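Local coordinates for protein (aminopeptidase) (Ochrobactrum anthropi, PDB 1B65) that acts as an L-aminopeptidase and D-alanine esterase/amidase, a serine aminopeptidase built on a variant of the Ntn hydrolase fold, at residues D33-N45 with A55-Q67. Residues are numbered along the deposited sequence; the frame is centred on the assembly and turned at random.
Sequences DGVGVGFQTIIEN and ARSGVTAILPHMQ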
ATOM      1  N   ASP A  33     -28.600  -5.915  -9.164  1.00 16.70           N
ATOM      2  CA  ASP A  33     -29.707  -4.964  -9.194  1.00 20.74           C
ATOM      3  C   ASP A  33     -29.293  -3.495  -9.249  1.00 17.79           C
ATOM      4  O   ASP A  33     -28.404  -3.052  -8.505  1.00 17.08           O
ATOM      5  CB  ASP A  33     -30.523  -5.182  -7.919  1.00 28.65           C
ATOM      6  CG  ASP A  33     -30.005  -4.324  -6.770  1.00 33.98           C
ATOM      7  OD1 ASP A  33     -28.793  -4.472  -6.369  1.00 35.88           O
ATOM      8  OD2 ASP A  33     -30.794  -3.449  -6.321  1.00 36.30           O
ATOM      9  N   GLY A  34     -29.863  -2.789 -10.200  1.00 15.76           N
ATOM     10  CA  GLY A  34     -29.644  -1.354 -10.329  1.00 14.18           C
ATOM     11  C   GLY A  34     -28.441  -0.992 -11.188  1.00 12.88           C
ATOM     12  O   GLY A  34     -28.304   0.187 -11.422  1.00 12.03           O
ATOM     13  N   VAL A  35     -27.601  -1.971 -11.542  1.00 12.74           N
ATOM     14  CA  VAL A  35     -26.403  -1.624 -12.317  1.00 12.43           C
ATOM     15  C   VAL A  35     -26.737  -1.626 -13.800  1.00 12.68           C
ATOM     16  O   VAL A  35     -27.243  -2.646 -14.283  1.00 13.78           O
ATOM     17  CB  VAL A  35     -25.270  -2.637 -12.051  1.00 12.36           C
ATOM     18  CG1 VAL A  35     -24.102  -2.387 -13.022  1.00 15.51           C
ATOM     19  CG2 VAL A  35     -24.836  -2.470 -10.589  1.00 15.08           C
ATOM     20  N   GLY A  36     -26.418  -0.560 -14.491  1.00 12.64           N
ATOM     21  CA  GLY A  36     -26.745  -0.551 -15.959  1.00 12.44           C
ATOM     22  C   GLY A  36     -25.435  -0.435 -16.737  1.00 12.85           C
ATOM     23  O   GLY A  36     -24.409   0.054 -16.226  1.00 13.47           O
ATOM     24  N   VAL A  37     -25.427  -0.874 -17.996  1.00 10.49           N
ATOM     25  CA  VAL A  37     -24.236  -0.789 -18.842  1.00 11.92           C
ATOM     26  C   VAL A  37     -24.642  -0.095 -20.143  1.00 11.50           C
ATOM     27  O   VAL A  37     -25.723  -0.423 -20.658  1.00 12.40           O
ATOM     28  CB  VAL A  37     -23.699  -2.196 -19.185  1.00 13.62           C
ATOM     29  CG1 VAL A  37     -22.549  -2.178 -20.172  1.00 15.77           C
ATOM     30  CG2 VAL A  37     -23.260  -2.919 -17.896  1.00 14.36           C
ATOM     31  N   GLY A  38     -23.828   0.850 -20.594  1.00 10.63           N
ATOM     32  CA  GLY A  38     -24.121   1.496 -21.872  1.00 13.02           C
ATOM     33  C   GLY A  38     -22.843   1.538 -22.715  1.00 14.63           C
ATOM     34  O   GLY A  38     -21.732   1.542 -22.161  1.00 13.96           O
ATOM     35  N   PHE A  39     -23.030   1.516 -24.042  1.00 12.75           N
ATOM     36  CA  PHE A  39     -21.865   1.512 -24.915  1.00 12.88           C
ATOM     37  C   PHE A  39     -21.985   2.541 -26.049  1.00 14.89           C
ATOM     38  O   PHE A  39     -23.108   2.849 -26.492  1.00 14.54           O
ATOM     39  CB  PHE A  39     -21.718   0.173 -25.655  1.00 14.15           C
ATOM     40  CG  PHE A  39     -21.501  -1.059 -24.824  1.00 15.16           C
ATOM     41  CD1 PHE A  39     -20.315  -1.274 -24.126  1.00 15.96           C
ATOM     42  CD2 PHE A  39     -22.505  -1.990 -24.710  1.00 15.04           C
ATOM     43  CE1 PHE A  39     -20.139  -2.428 -23.393  1.00 15.62           C
ATOM     44  CE2 PHE A  39     -22.351  -3.135 -23.973  1.00 16.27           C
ATOM     45  CZ  PHE A  39     -21.165  -3.365 -23.291  1.00 15.88           C
ATOM     46  N   GLN A  40     -20.821   3.009 -26.485  1.00 13.46           N
ATOM     47  CA  GLN A  40     -20.732   3.800 -27.712  1.00 14.96           C
ATOM     48  C   GLN A  40     -19.661   3.084 -28.535  1.00 13.85           C
ATOM     49  O   GLN A  40     -18.554   2.876 -28.001  1.00 13.59           O
ATOM     50  CB  GLN A  40     -20.479   5.284 -27.528  1.00 15.24           C
ATOM     51  CG  GLN A  40     -20.003   5.971 -28.812  1.00 17.55           C
ATOM     52  CD  GLN A  40     -21.147   6.134 -29.788  1.00 20.94           C
ATOM     53  OE1 GLN A  40     -22.101   5.358 -29.839  1.00 22.88           O
ATOM     54  NE2 GLN A  40     -21.048   7.172 -30.618  1.00 21.65           N
ATOM     55  N   THR A  41     -19.967   2.658 -29.757  1.00 12.54           N
ATOM     56  CA  THR A  41     -18.978   1.874 -30.522  1.00 13.91           C
ATOM     57  C   THR A  41     -18.641   2.575 -31.820  1.00 14.73           C
ATOM     58  O   THR A  41     -19.569   2.888 -32.590  1.00 14.53           O
ATOM     59  CB  THR A  41     -19.605   0.490 -30.789  1.00 14.94           C
ATOM     60  OG1 THR A  41     -19.865  -0.161 -29.518  1.00 15.44           O
ATOM     61  CG2 THR A  41     -18.690  -0.405 -31.638  1.00 15.76           C
ATOM     62  N   ILE A  42     -17.360   2.768 -32.086  1.00 14.25           N
ATOM     63  CA  ILE A  42     -16.929   3.460 -33.304  1.00 16.89           C
ATOM     64  C   ILE A  42     -16.179   2.481 -34.177  1.00 15.62           C
ATOM     65  O   ILE A  42     -15.125   1.984 -33.751  1.00 15.41           O
ATOM     66  CB  ILE A  42     -16.024   4.667 -32.955  1.00 17.88           C
ATOM     67  CG1 ILE A  42     -16.778   5.659 -32.060  1.00 18.76           C
ATOM     68  CG2 ILE A  42     -15.538   5.342 -34.236  1.00 20.24           C
ATOM     69  CD1 ILE A  42     -15.889   6.668 -31.340  1.00 19.31           C
ATOM     70  N   ILE A  43     -16.753   2.039 -35.312  1.00 14.78           N
ATOM     71  CA  ILE A  43     -16.016   1.103 -36.155  1.00 15.63           C
ATOM     72  C   ILE A  43     -15.931   1.727 -37.551  1.00 18.89           C
ATOM     73  O   ILE A  43     -16.979   1.777 -38.209  1.00 17.70           O
ATOM     74  CB  ILE A  43     -16.704  -0.270 -36.284  1.00 16.70           C
ATOM     75  CG1 ILE A  43     -16.644  -0.964 -34.916  1.00 16.35           C
ATOM     76  CG2 ILE A  43     -15.955  -1.149 -37.295  1.00 17.54           C
ATOM     77  CD1 ILE A  43     -17.247  -2.343 -34.825  1.00 17.98           C
ATOM     78  N   GLU A  44     -14.777   2.224 -37.955  1.00 17.62           N
ATOM     79  CA  GLU A  44     -14.604   2.837 -39.264  1.00 20.14           C
ATOM     80  C   GLU A  44     -13.515   2.050 -39.966  1.00 19.93           C
ATOM     81  O   GLU A  44     -12.728   1.392 -39.278  1.00 18.18           O
ATOM     82  CB  GLU A  44     -14.210   4.320 -39.187  1.00 21.29           C
ATOM     83  CG  GLU A  44     -15.336   5.123 -38.587  1.00 22.53           C
ATOM     84  CD  GLU A  44     -15.065   6.547 -38.211  1.00 23.58           C
ATOM     85  OE1 GLU A  44     -13.979   7.072 -38.539  1.00 25.06           O
ATOM     86  OE2 GLU A  44     -15.964   7.123 -37.571  1.00 25.39           O
ATOM     87  N   ASN A  45     -13.533   1.988 -41.303  1.00 19.75           N
ATOM     88  CA  ASN A  45     -12.541   1.159 -41.968  1.00 21.09           C
ATOM     89  C   ASN A  45     -11.787   1.976 -43.029  1.00 22.13           C
ATOM     90  O   ASN A  45     -11.094   1.385 -43.836  1.00 23.10           O
ATOM     91  CB  ASN A  45     -13.190  -0.099 -42.563  1.00 21.59           C
ATOM     92  CG  ASN A  45     -13.379  -1.145 -41.463  1.00 21.48           C
ATOM     93  OD1 ASN A  45     -12.405  -1.712 -40.959  1.00 22.88           O
ATOM     94  ND2 ASN A  45     -14.618  -1.373 -41.060  1.00 20.38           N
ATOM     95  N   ALA A  55     -10.275   4.524 -37.308  1.00 17.16           N
ATOM     96  CA  ALA A  55     -10.660   4.587 -35.900  1.00 17.79           C
ATOM     97  C   ALA A  55     -11.587   3.410 -35.607  1.00 15.40           C
ATOM     98  O   ALA A  55     -12.603   3.204 -36.251  1.00 15.27           O
ATOM     99  CB  ALA A  55     -11.402   5.891 -35.647  1.00 17.24           C
ATOM    100  N   ARG A  56     -11.159   2.572 -34.653  1.00 15.85           N
ATOM    101  CA  ARG A  56     -11.961   1.492 -34.131  1.00 14.05           C
ATOM    102  C   ARG A  56     -11.825   1.608 -32.582  1.00 13.90           C
ATOM    103  O   ARG A  56     -10.774   1.195 -32.134  1.00 16.56           O
ATOM    104  CB  ARG A  56     -11.471   0.103 -34.532  1.00 17.09           C
ATOM    105  CG  ARG A  56     -11.771  -0.167 -36.021  1.00 19.98           C
ATOM    106  CD  ARG A  56     -10.548  -0.064 -36.853  1.00 21.60           C
ATOM    107  NE  ARG A  56     -10.649  -0.565 -38.245  1.00 20.77           N
ATOM    108  CZ  ARG A  56      -9.579  -1.094 -38.823  1.00 21.51           C
ATOM    109  NH1 ARG A  56      -8.430  -1.186 -38.156  1.00 21.36           N
ATOM    110  NH2 ARG A  56      -9.615  -1.553 -40.081  1.00 19.74           N
ATOM    111  N   SER A  57     -12.789   2.221 -31.929  1.00 13.68           N
ATOM    112  CA  SER A  57     -12.675   2.399 -30.473  1.00 12.84           C
ATOM    113  C   SER A  57     -14.057   2.640 -29.904  1.00 14.46           C
ATOM    114  O   SER A  57     -15.092   2.399 -30.537  1.00 13.69           O
ATOM    115  CB  SER A  57     -11.730   3.565 -30.187  1.00 14.38           C
ATOM    116  OG  SER A  57     -11.188   3.511 -28.855  1.00 13.01           O
ATOM    117  N   GLY A  58     -14.118   3.128 -28.654  1.00 13.73           N
ATOM    118  CA  GLY A  58     -15.468   3.355 -28.118  1.00 13.23           C
ATOM    119  C   GLY A  58     -15.283   3.596 -26.618  1.00 13.18           C
ATOM    120  O   GLY A  58     -14.185   3.721 -26.115  1.00 13.09           O
ATOM    121  N   VAL A  59     -16.457   3.537 -26.012  1.00 12.29           N
ATOM    122  CA  VAL A  59     -16.583   3.813 -24.581  1.00 13.96           C
ATOM    123  C   VAL A  59     -17.602   2.859 -23.954  1.00 12.59           C
ATOM    124  O   VAL A  59     -18.640   2.558 -24.541  1.00 11.27           O
ATOM    125  CB  VAL A  59     -17.143   5.239 -24.373  1.00 13.67           C
ATOM    126  CG1 VAL A  59     -17.158   5.623 -22.895  1.00 13.91           C
ATOM    127  CG2 VAL A  59     -16.396   6.354 -25.113  1.00 14.96           C
ATOM    128  N   THR A  60     -17.243   2.405 -22.755  1.00 12.46           N
ATOM    129  CA  THR A  60     -18.146   1.545 -21.986  1.00 13.03           C
ATOM    130  C   THR A  60     -18.529   2.309 -20.727  1.00 12.80           C
ATOM    131  O   THR A  60     -17.631   2.928 -20.134  1.00 13.03           O
ATOM    132  CB  THR A  60     -17.405   0.238 -21.628  1.00 12.01           C
ATOM    133  OG1 THR A  60     -17.212  -0.488 -22.856  1.00 12.87           O
ATOM    134  CG2 THR A  60     -18.244  -0.635 -20.710  1.00 11.13           C
ATOM    135  N   ALA A  61     -19.783   2.331 -20.313  1.00 11.41           N
ATOM    136  CA  ALA A  61     -20.131   3.011 -19.055  1.00 12.77           C
ATOM    137  C   ALA A  61     -20.920   2.052 -18.176  1.00 13.51           C
ATOM    138  O   ALA A  61     -21.780   1.328 -18.660  1.00 13.14           O
ATOM    139  CB  ALA A  61     -21.001   4.228 -19.390  1.00 13.03           C
ATOM    140  N   ILE A  62     -20.533   1.921 -16.921  1.00 11.34           N
ATOM    141  CA  ILE A  62     -21.263   1.048 -15.988  1.00 12.00           C
ATOM    142  C   ILE A  62     -21.789   1.972 -14.889  1.00 13.28           C
ATOM    143  O   ILE A  62     -20.982   2.576 -14.165  1.00 14.37           O
ATOM    144  CB  ILE A  62     -20.261   0.024 -15.405  1.00 11.72           C
ATOM    145  CG1 ILE A  62     -19.664  -0.814 -16.552  1.00 14.54           C
ATOM    146  CG2 ILE A  62     -20.997  -0.864 -14.395  1.00 12.96           C
ATOM    147  CD1 ILE A  62     -18.267  -1.299 -16.254  1.00 16.49           C
ATOM    148  N   LEU A  63     -23.081   2.042 -14.670  1.00 12.61           N
ATOM    149  CA  LEU A  63     -23.596   2.966 -13.643  1.00 12.91           C
ATOM    150  C   LEU A  63     -24.383   2.229 -12.581  1.00 14.13           C
ATOM    151  O   LEU A  63     -25.417   1.636 -12.894  1.00 13.63           O
ATOM    152  CB  LEU A  63     -24.574   3.908 -14.340  1.00 15.12           C
ATOM    153  CG  LEU A  63     -24.777   5.358 -13.994  1.00 21.12           C
ATOM    154  CD1 LEU A  63     -26.236   5.818 -14.173  1.00 20.85           C
ATOM    155  CD2 LEU A  63     -24.154   5.854 -12.700  1.00 20.04           C
ATOM    156  N   PRO A  64     -23.919   2.255 -11.353  1.00 15.25           N
ATOM    157  CA  PRO A  64     -24.635   1.632 -10.230  1.00 15.27           C
ATOM    158  C   PRO A  64     -25.832   2.488  -9.828  1.00 13.63           C
ATOM    159  O   PRO A  64     -25.826   3.699 -10.078  1.00 13.58           O
ATOM    160  CB  PRO A  64     -23.611   1.620  -9.115  1.00 16.54           C
ATOM    161  CG  PRO A  64     -22.301   2.023  -9.710  1.00 18.47           C
ATOM    162  CD  PRO A  64     -22.619   2.867 -10.934  1.00 14.79           C
ATOM    163  N   HIS A  65     -26.888   1.928  -9.254  1.00 13.19           N
ATOM    164  CA  HIS A  65     -28.072   2.645  -8.798  1.00 13.48           C
ATOM    165  C   HIS A  65     -28.566   3.597  -9.867  1.00 12.80           C
ATOM    166  O   HIS A  65     -28.832   4.779  -9.637  1.00 11.60           O
ATOM    167  CB  HIS A  65     -27.747   3.425  -7.511  1.00 15.10           C
ATOM    168  CG  HIS A  65     -27.390   2.520  -6.372  1.00 15.57           C
ATOM    169  ND1 HIS A  65     -28.232   1.529  -5.908  1.00 17.80           N
ATOM    170  CD2 HIS A  65     -26.281   2.505  -5.582  1.00 16.44           C
ATOM    171  CE1 HIS A  65     -27.647   0.932  -4.872  1.00 18.59           C
ATOM    172  NE2 HIS A  65     -26.481   1.489  -4.672  1.00 15.25           N
ATOM    173  N   MET A  66     -28.779   3.076 -11.091  1.00 13.38           N
ATOM    174  CA  MET A  66     -29.070   3.977 -12.204  1.00 16.44           C
ATOM    175  C   MET A  66     -30.389   4.703 -12.088  1.00 20.01           C
ATOM    176  O   MET A  66     -30.571   5.763 -12.696  1.00 23.11           O
ATOM    177  CB  MET A  66     -28.865   3.247 -13.548  1.00 18.10           C
ATOM    178  CG  MET A  66     -29.911   2.209 -13.737  1.00 17.13           C
ATOM    179  SD  MET A  66     -29.689   1.345 -15.345  1.00 17.76           S
ATOM    180  CE  MET A  66     -30.050  -0.285 -14.693  1.00 18.08           C
ATOM    181  N   GLN A  67     -31.282   4.230 -11.243  1.00 21.22           N
ATOM    182  CA  GLN A  67     -32.559   4.883 -11.027  1.00 27.01           C
ATOM    183  C   GLN A  67     -32.516   6.088 -10.089  1.00 26.21           C
ATOM    184  O   GLN A  67     -33.477   6.881 -10.141  1.00 27.19           O
ATOM    185  CB  GLN A  67     -33.523   3.865 -10.386  1.00 29.14           C
ATOM    186  CG  GLN A  67     -33.549   3.757  -8.896  1.00 32.61           C
ATOM    187  CD  GLN A  67     -32.548   2.877  -8.212  1.00 35.66           C
ATOM    188  OE1 GLN A  67     -31.586   2.359  -8.799  1.00 38.20           O
ATOM    189  NE2 GLN A  67     -32.673   2.605  -6.923  1.00 38.44           N
TER
HETATM  190  O   HOH W   1     -27.240  -0.539  -8.083  1.00 15.88           O
HETATM  191  O   HOH W   2     -11.490   6.238 -39.293  1.00 17.85           O
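Phe39 and Thr60 lie side by side at a non-hydrogen-bonded pair, and they illustrate how an antiparallel ladder sorts its side chains. The threonine hydroxyl meets the edge of the phenylalanine ring in its plane, OG1 standing 3.4 Å from Phe39 CD1, while Thr60 CG2 packs against CE1; the same hydroxyl is hydrogen-bonded to Gly182 N. On this face, too, Ile62 CG2 touches Val35 CG1 at 3.7 Å, the two side chains pointing the same way. Near the other end Arg56, bent at its second torsion (chi2 105°), reaches across the end of the ladder and crosses the Asn45 side chain at about a right angle. Its NH2 gives OD1 of Asn45 a 2.9 Å bond in the guanidinium plane, although amide and guanidinium are turned 64° apart; NE adds a weak hydrogen bond to Glu44 O, and NH2 also forms a salt bridge with Asp352. The reverse face, carrying Gln40, Ile42, Val59 and Ala61, meets helix 160-168. Beyond the strand, Met66 folds back so that SD and CE lie over Gly36, CE 3.5 Å from its CA, and Met66 N is hydrogen-bonded to Gly34 O. Paired backbone bonds from Gly36-Leu63 to Ile42-Ser57 join the strands as an antiparallel beta hairpin with a long connection, at the margin of the four-stranded mixed sheet of this Ntn hydrolase variant.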